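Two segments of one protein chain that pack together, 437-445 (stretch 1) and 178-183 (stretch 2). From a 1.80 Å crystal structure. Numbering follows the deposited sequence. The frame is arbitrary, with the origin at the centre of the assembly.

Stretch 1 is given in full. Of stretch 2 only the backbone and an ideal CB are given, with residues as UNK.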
# COMPACT_ATOMS: atom_id res chain seq x y z
N PHE B 437 9.94 -24.19 -1.76
CA PHE B 437 10.56 -22.88 -2.08
C PHE B 437 11.23 -22.93 -3.44
O PHE B 437 11.88 -21.95 -3.85
CB PHE B 437 11.56 -22.44 -1.01
CG PHE B 437 10.99 -22.39 0.36
CD1 PHE B 437 11.00 -23.49 1.21
CD2 PHE B 437 10.45 -21.21 0.84
CE1 PHE B 437 10.53 -23.39 2.50
CE2 PHE B 437 9.99 -21.11 2.14
CZ PHE B 437 9.98 -22.22 2.96
N LYS B 438 11.12 -24.06 -4.13
CA LYS B 438 11.83 -24.19 -5.42
C LYS B 438 11.22 -23.24 -6.45
O LYS B 438 10.04 -23.33 -6.65
CB LYS B 438 11.74 -25.64 -5.92
CG LYS B 438 12.55 -25.91 -7.18
CD LYS B 438 14.03 -26.02 -6.91
CE LYS B 438 14.90 -25.30 -7.92
NZ LYS B 438 14.48 -25.55 -9.31
N ALA B 439 12.04 -22.47 -7.18
CA ALA B 439 11.59 -21.55 -8.23
C ALA B 439 11.66 -22.30 -9.56
O ALA B 439 12.65 -23.03 -9.78
CB ALA B 439 12.43 -20.30 -8.27
N GLU B 440 10.67 -22.12 -10.40
CA GLU B 440 10.66 -22.70 -11.77
C GLU B 440 10.34 -21.62 -12.79
O GLU B 440 9.57 -20.74 -12.49
CB GLU B 440 9.66 -23.85 -11.83
CG GLU B 440 10.02 -24.97 -10.89
CD GLU B 440 11.26 -25.79 -11.23
OE1 GLU B 440 12.07 -25.37 -12.11
OE2 GLU B 440 11.44 -26.85 -10.59
N GLY B 441 10.96 -21.68 -13.96
CA GLY B 441 10.68 -20.74 -15.04
C GLY B 441 11.57 -20.97 -16.22
O GLY B 441 12.68 -21.52 -16.08
N GLN B 442 11.10 -20.54 -17.37
CA GLN B 442 11.84 -20.60 -18.63
C GLN B 442 11.73 -19.23 -19.27
O GLN B 442 10.64 -18.63 -19.22
CB GLN B 442 11.27 -21.67 -19.57
CG GLN B 442 11.51 -23.11 -19.13
CD GLN B 442 10.76 -24.02 -20.08
OE1 GLN B 442 9.55 -24.21 -19.96
NE2 GLN B 442 11.46 -24.53 -21.07
N SER B 443 12.81 -18.76 -19.85
CA SER B 443 12.79 -17.54 -20.68
C SER B 443 11.97 -17.85 -21.94
O SER B 443 11.61 -19.02 -22.17
CB SER B 443 14.14 -17.08 -21.01
OG SER B 443 14.92 -18.13 -21.56
N SER B 444 11.64 -16.79 -22.67
CA SER B 444 10.94 -16.83 -23.97
C SER B 444 11.81 -16.12 -25.00
O SER B 444 11.89 -14.89 -25.00
CB SER B 444 9.57 -16.22 -23.87
OG SER B 444 8.96 -16.21 -25.14
N PRO B 445 12.51 -16.84 -25.90
CA PRO B 445 12.50 -18.30 -25.93
C PRO B 445 13.35 -18.96 -24.85
O PRO B 445 14.22 -18.32 -24.25
CB PRO B 445 13.15 -18.61 -27.29
CG PRO B 445 14.06 -17.43 -27.54
CD PRO B 445 13.32 -16.24 -26.97
N UNK B 178 5.80 -12.59 -15.44
CA UNK B 178 7.28 -12.47 -15.52
C UNK B 178 7.88 -13.83 -15.20
O UNK B 178 7.57 -14.37 -14.12
CB UNK B 178 7.82 -11.40 -14.56
N UNK B 179 8.67 -14.35 -16.14
CA UNK B 179 9.41 -15.63 -16.01
C UNK B 179 10.48 -15.50 -14.91
O UNK B 179 11.28 -14.53 -14.94
CB UNK B 179 10.06 -16.02 -17.34
N UNK B 180 10.50 -16.45 -13.98
CA UNK B 180 11.54 -16.55 -12.91
C UNK B 180 12.48 -17.71 -13.21
O UNK B 180 12.14 -18.87 -12.82
CB UNK B 180 10.90 -16.74 -11.53
N UNK B 181 13.61 -17.40 -13.85
CA UNK B 181 14.65 -18.42 -14.17
C UNK B 181 15.52 -18.61 -12.94
O UNK B 181 16.12 -17.64 -12.47
CB UNK B 181 15.50 -18.01 -15.37
N UNK B 182 15.63 -19.86 -12.43
CA UNK B 182 16.35 -20.13 -11.19
C UNK B 182 17.87 -20.17 -11.42
O UNK B 182 18.37 -20.63 -12.49
CB UNK B 182 15.87 -21.45 -10.59
N UNK B 183 18.59 -19.61 -10.45
CA UNK B 183 20.06 -19.51 -10.42
C UNK B 183 20.56 -20.52 -9.37
O UNK B 183 20.06 -20.49 -8.24
CB UNK B 183 20.52 -18.09 -10.09

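Position 178 lies beyond the reach of stretch 1: nothing of that stretch comes within 5.5 Å of its ideal CB. Its phi/psi of -97/122 are extended and suit most residues, beta-branched ones included, so the visible atoms decide little. The residue is Val178, with chi1 t.

At position 179 the CA-to-CB bond points toward stretch 1, and the ideal CB sits 3.3 Å from Gln442 O. The ideal CB already lies close to that carbonyl, which leaves little room on that side, whereas a short polar side chain, such as serine or asparagine, which can donate, could extend past it and answer an acceptor. The deposited residue is Asn179. Its chi1 is m, and its CG lies 3.1 Å from Gln442 O. The amide is probably turned over in the model, so which of its ends faces the carbonyl is best left open.

Position 180 directs its CB sideways, 4.3 Å from Glu440 O. A small side chain with a hydroxyl could bring a polar atom to this carbonyl; a small apolar one would also fit, though it would bring no polar atom to the carbonyl. The residue is Thr180, whose chi1 of 62° (p) places OG1 3.1 Å from Glu440 O. A water joins the same two residues, donating to Glu440 O at 2.9 Å and accepting from Thr180 N at 2.9 Å. The backbone also approaches closely here: Thr180 O lies 3.2 Å from Gly441 CA in a CA-H...O contact. An ideal CB on Gly441 would fall 2.2 Å from Thr180 O, a clash, so the lack of a side chain there permits the approach.

Position 181 also points sideways, with its ideal CB 4.6 Å from Gly441 O and 5.3 Å from Ser443 N. This gap suits a side chain of moderate size, such as valine, isoleucine or threonine, and phi/psi of -84/123 accommodate beta-branching. The residue is Val181, chi1 t; its CG2 packs against the backbone, 3.7 Å from Ser443 N and 3.9 Å from Gly441 O.

Position 182 points toward stretch 1, its ideal CB 3.7 Å from Ala439 O and 4.5 Å from Lys438 NZ. Compact apolar groups would suit the alanine methyl, an acidic one the lysine, and phi of -79° admits proline. The residue is Pro182: its CB lies 4.3 Å from Ala439 CB and 3.6 Å from Ala439 O. Lys438 NZ instead donates to Ala439 O (3.1 Å) and forms a salt bridge with Glu440 OE2 (3.5 Å).

Position 183 is again out of reach and extended; many residues would serve, and Val183 is found.

Stretch 2 (178-183) VNTVPV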
# COMPACT_ATOMS: atom_id res chain seq x y z
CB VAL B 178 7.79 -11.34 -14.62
CG1 VAL B 178 9.31 -11.24 -14.68
CG2 VAL B 178 7.10 -10.04 -15.00
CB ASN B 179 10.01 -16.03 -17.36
CG ASN B 179 8.94 -16.17 -18.42
OD1 ASN B 179 8.95 -15.46 -19.43
ND2 ASN B 179 8.02 -17.08 -18.20
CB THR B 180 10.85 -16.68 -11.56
OG1 THR B 180 10.06 -17.87 -11.54
CG2 THR B 180 9.93 -15.50 -11.33
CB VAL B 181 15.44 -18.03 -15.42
CG1 VAL B 181 16.69 -18.88 -15.60
CG2 VAL B 181 14.55 -18.14 -16.65
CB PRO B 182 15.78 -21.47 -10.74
CG PRO B 182 15.45 -22.16 -12.03
CD PRO B 182 14.98 -21.07 -12.97
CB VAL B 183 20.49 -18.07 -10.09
CG1 VAL B 183 22.00 -17.94 -9.94
CG2 VAL B 183 19.97 -17.09 -11.14
O HOH W 1 8.52 -18.58 -14.10
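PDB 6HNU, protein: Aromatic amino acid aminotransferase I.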